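Local structure of regulatory protein SWI6 (Saccharomyces cerevisiae, 1SW6) at residues Ser174-Asp188 and Cys217-Trp231. The protein acts, as a whole protein of which this is the ankyrin-repeat domain, as the shared subunit of the SBF and MBF complexes in cell-cycle-dependent transcription. Numbering follows the deposited sequence.
Sequences SVNNYDSGTFEALLD and CSAAAKYYLDILMGW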
ATOM      1  N   SER A 174       4.361  -1.262  -9.347  1.00 34.16           N
ATOM      2  CA  SER A 174       5.181  -1.934  -8.330  1.00 33.72           C
ATOM      3  C   SER A 174       6.236  -2.783  -9.056  1.00 33.60           C
ATOM      4  O   SER A 174       6.052  -3.142 -10.229  1.00 31.69           O
ATOM      5  CB  SER A 174       4.318  -2.820  -7.426  1.00 34.44           C
ATOM      6  OG  SER A 174       3.876  -3.975  -8.106  1.00 36.72           O
ATOM      7  N   VAL A 175       7.341  -3.091  -8.378  1.00 32.78           N
ATOM      8  CA  VAL A 175       8.405  -3.870  -9.009  1.00 33.49           C
ATOM      9  C   VAL A 175       8.174  -5.355  -8.884  1.00 33.38           C
ATOM     10  O   VAL A 175       8.930  -6.153  -9.436  1.00 35.36           O
ATOM     11  CB  VAL A 175       9.794  -3.582  -8.400  1.00 34.83           C
ATOM     12  CG1 VAL A 175      10.073  -2.094  -8.410  1.00 34.55           C
ATOM     13  CG2 VAL A 175       9.879  -4.166  -6.997  1.00 33.21           C
ATOM     14  N   ASN A 176       7.127  -5.719  -8.162  1.00 33.59           N
ATOM     15  CA  ASN A 176       6.799  -7.116  -7.918  1.00 34.05           C
ATOM     16  C   ASN A 176       6.736  -8.044  -9.128  1.00 34.36           C
ATOM     17  O   ASN A 176       7.242  -9.164  -9.073  1.00 32.35           O
ATOM     18  CB  ASN A 176       5.487  -7.190  -7.139  1.00 34.19           C
ATOM     19  CG  ASN A 176       5.606  -6.575  -5.761  1.00 34.73           C
ATOM     20  OD1 ASN A 176       6.036  -5.424  -5.626  1.00 37.37           O
ATOM     21  ND2 ASN A 176       5.229  -7.332  -4.728  1.00 34.25           N
ATOM     22  N   ASN A 177       6.110  -7.598 -10.215  1.00 34.44           N
ATOM     23  CA  ASN A 177       5.996  -8.447 -11.394  1.00 34.99           C
ATOM     24  C   ASN A 177       7.301  -8.580 -12.173  1.00 34.58           C
ATOM     25  O   ASN A 177       7.511  -9.558 -12.878  1.00 35.94           O
ATOM     26  CB  ASN A 177       4.855  -7.950 -12.271  1.00 34.63           C
ATOM     27  CG  ASN A 177       3.501  -8.434 -11.767  1.00 34.36           C
ATOM     28  OD1 ASN A 177       3.090  -9.535 -12.082  1.00 35.37           O
ATOM     29  ND2 ASN A 177       2.827  -7.625 -10.963  1.00 32.94           N
ATOM     30  N   TYR A 178       8.185  -7.603 -12.025  1.00 34.18           N
ATOM     31  CA  TYR A 178       9.487  -7.658 -12.682  1.00 35.58           C
ATOM     32  C   TYR A 178      10.382  -8.613 -11.870  1.00 35.49           C
ATOM     33  O   TYR A 178      10.964  -9.552 -12.404  1.00 36.22           O
ATOM     34  CB  TYR A 178      10.087  -6.252 -12.732  1.00 35.26           C
ATOM     35  CG  TYR A 178      11.571  -6.186 -13.030  1.00 36.33           C
ATOM     36  CD1 TYR A 178      12.094  -6.683 -14.218  1.00 37.02           C
ATOM     37  CD2 TYR A 178      12.442  -5.589 -12.133  1.00 36.22           C
ATOM     38  CE1 TYR A 178      13.457  -6.583 -14.503  1.00 36.72           C
ATOM     39  CE2 TYR A 178      13.798  -5.482 -12.407  1.00 37.40           C
ATOM     40  CZ  TYR A 178      14.299  -5.979 -13.589  1.00 37.46           C
ATOM     41  OH  TYR A 178      15.644  -5.873 -13.839  1.00 37.21           O
ATOM     42  N   ASP A 179      10.464  -8.384 -10.566  1.00 36.99           N
ATOM     43  CA  ASP A 179      11.278  -9.233  -9.706  1.00 38.33           C
ATOM     44  C   ASP A 179      10.863 -10.689  -9.818  1.00 38.39           C
ATOM     45  O   ASP A 179      11.709 -11.583  -9.821  1.00 37.66           O
ATOM     46  CB  ASP A 179      11.161  -8.791  -8.247  1.00 38.88           C
ATOM     47  CG  ASP A 179      11.865  -7.471  -7.979  1.00 39.01           C
ATOM     48  OD1 ASP A 179      12.508  -6.934  -8.906  1.00 40.70           O
ATOM     49  OD2 ASP A 179      11.779  -6.970  -6.838  1.00 41.20           O
ATOM     50  N   SER A 180       9.559 -10.921  -9.932  1.00 38.91           N
ATOM     51  CA  SER A 180       9.034 -12.277 -10.021  1.00 39.13           C
ATOM     52  C   SER A 180       8.983 -12.825 -11.443  1.00 39.24           C
ATOM     53  O   SER A 180       8.688 -13.999 -11.641  1.00 38.82           O
ATOM     54  CB  SER A 180       7.634 -12.339  -9.401  1.00 39.72           C
ATOM     55  OG  SER A 180       7.644 -11.829  -8.079  1.00 42.07           O
ATOM     56  N   GLY A 181       9.267 -11.979 -12.431  1.00 39.45           N
ATOM     57  CA  GLY A 181       9.246 -12.427 -13.814  1.00 39.13           C
ATOM     58  C   GLY A 181       7.910 -12.999 -14.257  1.00 38.46           C
ATOM     59  O   GLY A 181       7.865 -13.916 -15.073  1.00 38.33           O
ATOM     60  N   THR A 182       6.818 -12.465 -13.721  1.00 37.63           N
ATOM     61  CA  THR A 182       5.486 -12.948 -14.078  1.00 37.58           C
ATOM     62  C   THR A 182       4.741 -12.032 -15.039  1.00 36.18           C
ATOM     63  O   THR A 182       3.673 -12.388 -15.525  1.00 36.09           O
ATOM     64  CB  THR A 182       4.585 -13.113 -12.824  1.00 38.38           C
ATOM     65  OG1 THR A 182       4.675 -11.933 -12.013  1.00 37.21           O
ATOM     66  CG2 THR A 182       5.007 -14.332 -12.007  1.00 38.65           C
ATOM     67  N   PHE A 183       5.299 -10.858 -15.321  1.00 35.62           N
ATOM     68  CA  PHE A 183       4.615  -9.899 -16.190  1.00 34.62           C
ATOM     69  C   PHE A 183       4.144 -10.398 -17.550  1.00 35.09           C
ATOM     70  O   PHE A 183       2.980 -10.196 -17.908  1.00 35.30           O
ATOM     71  CB  PHE A 183       5.470  -8.647 -16.394  1.00 32.74           C
ATOM     72  CG  PHE A 183       4.707  -7.491 -16.981  1.00 32.64           C
ATOM     73  CD1 PHE A 183       3.609  -6.948 -16.309  1.00 31.74           C
ATOM     74  CD2 PHE A 183       5.084  -6.938 -18.197  1.00 31.20           C
ATOM     75  CE1 PHE A 183       2.902  -5.868 -16.842  1.00 30.17           C
ATOM     76  CE2 PHE A 183       4.380  -5.856 -18.739  1.00 27.80           C
ATOM     77  CZ  PHE A 183       3.289  -5.322 -18.056  1.00 30.04           C
ATOM     78  N   GLU A 184       5.025 -11.032 -18.319  1.00 34.56           N
ATOM     79  CA  GLU A 184       4.627 -11.497 -19.636  1.00 35.57           C
ATOM     80  C   GLU A 184       3.500 -12.511 -19.561  1.00 35.03           C
ATOM     81  O   GLU A 184       2.569 -12.461 -20.370  1.00 33.03           O
ATOM     82  CB  GLU A 184       5.821 -12.070 -20.409  1.00 37.57           C
ATOM     83  CG  GLU A 184       5.461 -12.500 -21.839  1.00 41.87           C
ATOM     84  CD  GLU A 184       6.658 -12.489 -22.787  1.00 44.53           C
ATOM     85  OE1 GLU A 184       7.811 -12.487 -22.307  1.00 44.90           O
ATOM     86  OE2 GLU A 184       6.447 -12.487 -24.016  1.00 46.68           O
ATOM     87  N   ALA A 185       3.568 -13.425 -18.592  1.00 33.75           N
ATOM     88  CA  ALA A 185       2.511 -14.422 -18.437  1.00 31.22           C
ATOM     89  C   ALA A 185       1.233 -13.726 -17.969  1.00 30.94           C
ATOM     90  O   ALA A 185       0.122 -14.125 -18.335  1.00 29.69           O
ATOM     91  CB  ALA A 185       2.930 -15.493 -17.418  1.00 32.62           C
ATOM     92  N   LEU A 186       1.390 -12.683 -17.161  1.00 29.90           N
ATOM     93  CA  LEU A 186       0.229 -11.927 -16.661  1.00 30.83           C
ATOM     94  C   LEU A 186      -0.599 -11.291 -17.795  1.00 29.89           C
ATOM     95  O   LEU A 186      -1.824 -11.189 -17.715  1.00 31.17           O
ATOM     96  CB  LEU A 186       0.692 -10.826 -15.711  1.00 29.15           C
ATOM     97  CG  LEU A 186      -0.403 -10.022 -15.005  1.00 30.02           C
ATOM     98  CD1 LEU A 186      -1.143 -10.909 -14.008  1.00 28.76           C
ATOM     99  CD2 LEU A 186       0.240  -8.842 -14.275  1.00 30.25           C
ATOM    100  N   LEU A 187       0.072 -10.856 -18.849  1.00 30.06           N
ATOM    101  CA  LEU A 187      -0.628 -10.234 -19.958  1.00 31.27           C
ATOM    102  C   LEU A 187      -1.608 -11.199 -20.631  1.00 30.57           C
ATOM    103  O   LEU A 187      -2.624 -10.766 -21.164  1.00 32.05           O
ATOM    104  CB  LEU A 187       0.384  -9.681 -20.972  1.00 30.95           C
ATOM    105  CG  LEU A 187       1.198  -8.490 -20.433  1.00 31.53           C
ATOM    106  CD1 LEU A 187       2.243  -8.045 -21.447  1.00 32.24           C
ATOM    107  CD2 LEU A 187       0.246  -7.338 -20.107  1.00 31.66           C
ATOM    108  N   ASP A 188      -1.324 -12.500 -20.610  1.00 31.72           N
ATOM    109  CA  ASP A 188      -2.251 -13.451 -21.236  1.00 33.98           C
ATOM    110  C   ASP A 188      -3.619 -13.408 -20.568  1.00 33.51           C
ATOM    111  O   ASP A 188      -4.643 -13.660 -21.219  1.00 33.58           O
ATOM    112  CB  ASP A 188      -1.715 -14.889 -21.192  1.00 34.31           C
ATOM    113  CG  ASP A 188      -0.563 -15.117 -22.159  1.00 37.83           C
ATOM    114  OD1 ASP A 188      -0.292 -14.228 -23.012  1.00 37.40           O
ATOM    115  OD2 ASP A 188       0.067 -16.192 -22.066  1.00 38.18           O
ATOM    116  N   CYS A 217      12.957   1.911  -9.450  1.00 48.78           N
ATOM    117  CA  CYS A 217      11.943   1.295 -10.302  1.00 48.53           C
ATOM    118  C   CYS A 217      12.205   1.499 -11.795  1.00 47.72           C
ATOM    119  O   CYS A 217      11.383   1.122 -12.640  1.00 47.49           O
ATOM    120  CB  CYS A 217      10.567   1.832  -9.899  1.00 49.62           C
ATOM    121  SG  CYS A 217      10.202   1.417  -8.159  1.00 51.66           S
ATOM    122  N   SER A 218      13.368   2.072 -12.099  1.00 45.86           N
ATOM    123  CA  SER A 218      13.802   2.341 -13.469  1.00 45.20           C
ATOM    124  C   SER A 218      13.915   1.042 -14.285  1.00 43.31           C
ATOM    125  O   SER A 218      13.426   0.961 -15.415  1.00 42.61           O
ATOM    126  CB  SER A 218      15.154   3.081 -13.429  1.00 47.18           C
ATOM    127  OG  SER A 218      15.787   3.135 -14.696  1.00 50.56           O
ATOM    128  N   ALA A 219      14.544   0.024 -13.701  1.00 40.69           N
ATOM    129  CA  ALA A 219      14.707  -1.267 -14.366  1.00 38.87           C
ATOM    130  C   ALA A 219      13.357  -1.925 -14.656  1.00 37.33           C
ATOM    131  O   ALA A 219      13.118  -2.386 -15.772  1.00 36.61           O
ATOM    132  CB  ALA A 219      15.561  -2.190 -13.510  1.00 38.91           C
ATOM    133  N   ALA A 220      12.479  -1.956 -13.653  1.00 34.98           N
ATOM    134  CA  ALA A 220      11.150  -2.553 -13.808  1.00 34.14           C
ATOM    135  C   ALA A 220      10.358  -1.923 -14.953  1.00 32.82           C
ATOM    136  O   ALA A 220       9.772  -2.624 -15.774  1.00 32.94           O
ATOM    137  CB  ALA A 220      10.361  -2.425 -12.507  1.00 32.29           C
ATOM    138  N   ALA A 221      10.339  -0.598 -15.009  1.00 32.80           N
ATOM    139  CA  ALA A 221       9.594   0.087 -16.058  1.00 33.09           C
ATOM    140  C   ALA A 221      10.150  -0.201 -17.452  1.00 33.09           C
ATOM    141  O   ALA A 221       9.393  -0.322 -18.416  1.00 34.36           O
ATOM    142  CB  ALA A 221       9.573   1.589 -15.796  1.00 31.16           C
ATOM    143  N   LYS A 222      11.465  -0.305 -17.572  1.00 34.95           N
ATOM    144  CA  LYS A 222      12.054  -0.599 -18.870  1.00 35.92           C
ATOM    145  C   LYS A 222      11.562  -1.992 -19.257  1.00 35.63           C
ATOM    146  O   LYS A 222      11.115  -2.231 -20.380  1.00 34.39           O
ATOM    147  CB  LYS A 222      13.578  -0.599 -18.767  1.00 39.47           C
ATOM    148  CG  LYS A 222      14.322  -0.934 -20.069  1.00 42.30           C
ATOM    149  CD  LYS A 222      14.239   0.219 -21.062  1.00 43.82           C
ATOM    150  CE  LYS A 222      15.318   0.115 -22.135  1.00 45.44           C
ATOM    151  NZ  LYS A 222      15.211  -1.122 -22.966  1.00 47.95           N
ATOM    152  N   TYR A 223      11.640  -2.906 -18.299  1.00 35.08           N
ATOM    153  CA  TYR A 223      11.219  -4.288 -18.496  1.00 33.41           C
ATOM    154  C   TYR A 223       9.753  -4.389 -18.904  1.00 32.71           C
ATOM    155  O   TYR A 223       9.406  -5.113 -19.843  1.00 34.33           O
ATOM    156  CB  TYR A 223      11.445  -5.060 -17.201  1.00 33.14           C
ATOM    157  CG  TYR A 223      10.950  -6.488 -17.207  1.00 33.09           C
ATOM    158  CD1 TYR A 223      11.741  -7.516 -17.714  1.00 32.68           C
ATOM    159  CD2 TYR A 223       9.718  -6.818 -16.638  1.00 32.73           C
ATOM    160  CE1 TYR A 223      11.329  -8.843 -17.644  1.00 34.15           C
ATOM    161  CE2 TYR A 223       9.294  -8.144 -16.564  1.00 36.06           C
ATOM    162  CZ  TYR A 223      10.113  -9.149 -17.064  1.00 34.88           C
ATOM    163  OH  TYR A 223       9.745 -10.464 -16.920  1.00 40.21           O
ATOM    164  N   TYR A 224       8.889  -3.669 -18.190  1.00 31.64           N
ATOM    165  CA  TYR A 224       7.458  -3.682 -18.480  1.00 31.15           C
ATOM    166  C   TYR A 224       7.170  -3.191 -19.900  1.00 30.93           C
ATOM    167  O   TYR A 224       6.404  -3.814 -20.649  1.00 30.59           O
ATOM    168  CB  TYR A 224       6.710  -2.817 -17.449  1.00 30.22           C
ATOM    169  CG  TYR A 224       6.704  -3.396 -16.044  1.00 27.82           C
ATOM    170  CD1 TYR A 224       6.640  -2.566 -14.935  1.00 28.61           C
ATOM    171  CD2 TYR A 224       6.746  -4.783 -15.829  1.00 29.23           C
ATOM    172  CE1 TYR A 224       6.620  -3.089 -13.625  1.00 28.49           C
ATOM    173  CE2 TYR A 224       6.731  -5.323 -14.526  1.00 29.16           C
ATOM    174  CZ  TYR A 224       6.671  -4.466 -13.433  1.00 30.30           C
ATOM    175  OH  TYR A 224       6.692  -4.969 -12.150  1.00 30.43           O
ATOM    176  N   LEU A 225       7.802  -2.085 -20.269  1.00 30.40           N
ATOM    177  CA  LEU A 225       7.626  -1.511 -21.599  1.00 31.19           C
ATOM    178  C   LEU A 225       8.028  -2.481 -22.700  1.00 30.97           C
ATOM    179  O   LEU A 225       7.258  -2.704 -23.639  1.00 32.37           O
ATOM    180  CB  LEU A 225       8.436  -0.225 -21.734  1.00 28.73           C
ATOM    181  CG  LEU A 225       8.485   0.395 -23.138  1.00 32.13           C
ATOM    182  CD1 LEU A 225       7.062   0.634 -23.650  1.00 31.51           C
ATOM    183  CD2 LEU A 225       9.253   1.705 -23.096  1.00 29.64           C
ATOM    184  N   ASP A 226       9.220  -3.065 -22.593  1.00 31.75           N
ATOM    185  CA  ASP A 226       9.685  -3.991 -23.626  1.00 32.42           C
ATOM    186  C   ASP A 226       8.866  -5.276 -23.676  1.00 31.60           C
ATOM    187  O   ASP A 226       8.559  -5.762 -24.754  1.00 32.09           O
ATOM    188  CB  ASP A 226      11.171  -4.323 -23.442  1.00 33.62           C
ATOM    189  CG  ASP A 226      12.074  -3.121 -23.678  1.00 36.96           C
ATOM    190  OD1 ASP A 226      11.679  -2.202 -24.434  1.00 35.49           O
ATOM    191  OD2 ASP A 226      13.187  -3.094 -23.115  1.00 37.89           O
ATOM    192  N   ILE A 227       8.513  -5.824 -22.518  1.00 32.27           N
ATOM    193  CA  ILE A 227       7.700  -7.039 -22.484  1.00 33.49           C
ATOM    194  C   ILE A 227       6.345  -6.781 -23.138  1.00 32.98           C
ATOM    195  O   ILE A 227       5.837  -7.622 -23.871  1.00 32.38           O
ATOM    196  CB  ILE A 227       7.441  -7.538 -21.031  1.00 34.86           C
ATOM    197  CG1 ILE A 227       8.708  -8.169 -20.453  1.00 34.90           C
ATOM    198  CG2 ILE A 227       6.306  -8.552 -21.016  1.00 34.49           C
ATOM    199  CD1 ILE A 227       9.227  -9.335 -21.266  1.00 33.66           C
ATOM    200  N   LEU A 228       5.757  -5.617 -22.869  1.00 32.15           N
ATOM    201  CA  LEU A 228       4.464  -5.274 -23.451  1.00 29.58           C
ATOM    202  C   LEU A 228       4.533  -5.216 -24.988  1.00 30.29           C
ATOM    203  O   LEU A 228       3.671  -5.773 -25.678  1.00 27.35           O
ATOM    204  CB  LEU A 228       3.979  -3.924 -22.901  1.00 30.85           C
ATOM    205  CG  LEU A 228       2.679  -3.359 -23.493  1.00 31.99           C
ATOM    206  CD1 LEU A 228       1.614  -4.439 -23.521  1.00 34.36           C
ATOM    207  CD2 LEU A 228       2.197  -2.179 -22.670  1.00 34.06           C
ATOM    208  N   MET A 229       5.549  -4.537 -25.520  1.00 30.56           N
ATOM    209  CA  MET A 229       5.695  -4.436 -26.973  1.00 31.14           C
ATOM    210  C   MET A 229       5.948  -5.820 -27.590  1.00 32.26           C
ATOM    211  O   MET A 229       5.321  -6.188 -28.582  1.00 32.28           O
ATOM    212  CB  MET A 229       6.824  -3.471 -27.334  1.00 30.38           C
ATOM    213  CG  MET A 229       6.549  -2.012 -26.954  1.00 30.52           C
ATOM    214  SD  MET A 229       5.030  -1.351 -27.718  1.00 34.36           S
ATOM    215  CE  MET A 229       5.563  -1.299 -29.445  1.00 32.70           C
ATOM    216  N   GLY A 230       6.855  -6.592 -26.995  1.00 32.85           N
ATOM    217  CA  GLY A 230       7.119  -7.924 -27.509  1.00 31.50           C
ATOM    218  C   GLY A 230       5.870  -8.799 -27.476  1.00 32.62           C
ATOM    219  O   GLY A 230       5.597  -9.552 -28.421  1.00 31.87           O
ATOM    220  N   TRP A 231       5.100  -8.694 -26.393  1.00 32.92           N
ATOM    221  CA  TRP A 231       3.877  -9.489 -26.235  1.00 33.16           C
ATOM    222  C   TRP A 231       2.882  -9.202 -27.358  1.00 34.33           C
ATOM    223  O   TRP A 231       2.256 -10.120 -27.897  1.00 32.80           O
ATOM    224  CB  TRP A 231       3.203  -9.189 -24.887  1.00 31.40           C
ATOM    225  CG  TRP A 231       1.971 -10.048 -24.609  1.00 30.41           C
ATOM    226  CD1 TRP A 231       1.940 -11.274 -23.997  1.00 30.05           C
ATOM    227  CD2 TRP A 231       0.616  -9.738 -24.950  1.00 29.20           C
ATOM    228  NE1 TRP A 231       0.645 -11.739 -23.937  1.00 30.01           N
ATOM    229  CE2 TRP A 231      -0.185 -10.817 -24.516  1.00 28.78           C
ATOM    230  CE3 TRP A 231      -0.003  -8.650 -25.581  1.00 30.67           C
ATOM    231  CZ2 TRP A 231      -1.574 -10.841 -24.691  1.00 30.22           C
ATOM    232  CZ3 TRP A 231      -1.387  -8.671 -25.755  1.00 31.49           C
ATOM    233  CH2 TRP A 231      -2.156  -9.764 -25.311  1.00 31.20           C
TER
HETATM  234  O   HOH W   1       7.694 -12.049 -17.632  1.00 43.21           O
HETATM  235  O   HOH W   2       7.451  -9.915 -24.688  1.00 36.57           O
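Phe-183 and Tyr-224 meet edge to face where ankyrin repeats 2 and 3 stack: Tyr-224 CD2 stands over the centre of the Phe-183 ring, 3.6 Å from Phe-183 CG, with the planes at 50°. Phe-183, a knob among Tyr-223, Tyr-224, Ile-227 and Leu-228, suits this buried place because its ring is wholly apolar. Tyrosine suits position 224 because its hydroxyl reaches past the apolar layer: OH donates to Ser-174 O (2.7 Å), in the carbonyl plane, and accepts a weak bond from Tyr-178 N. Tyr-178 fills a second hole. The small Ala-220 lets the helix backbone come close: Ala-220 CA lies over the Tyr-178 ring, while Tyr-178 CD1 comes down on a face of Tyr-223. Ile-227 CG1 backs the opposite face of Tyr-223, whose OH shares water 1 with Glu-184 N. At the far end, with CG anti to the backbone N (chi1 -176°), the Trp-231 indole is carried toward helix 183-190, its five-membered ring against Leu-187 CB. Its NE1 donates in the ring plane to Asp-188 OD1 at 2.8 Å, nearly straight at 172°; Arg-238 also pairs with that oxygen. Apolar rings thus supply buried surface, and the tyrosine hydroxyl and indole N-H add directional bonds that probably set how the segments sit along each other.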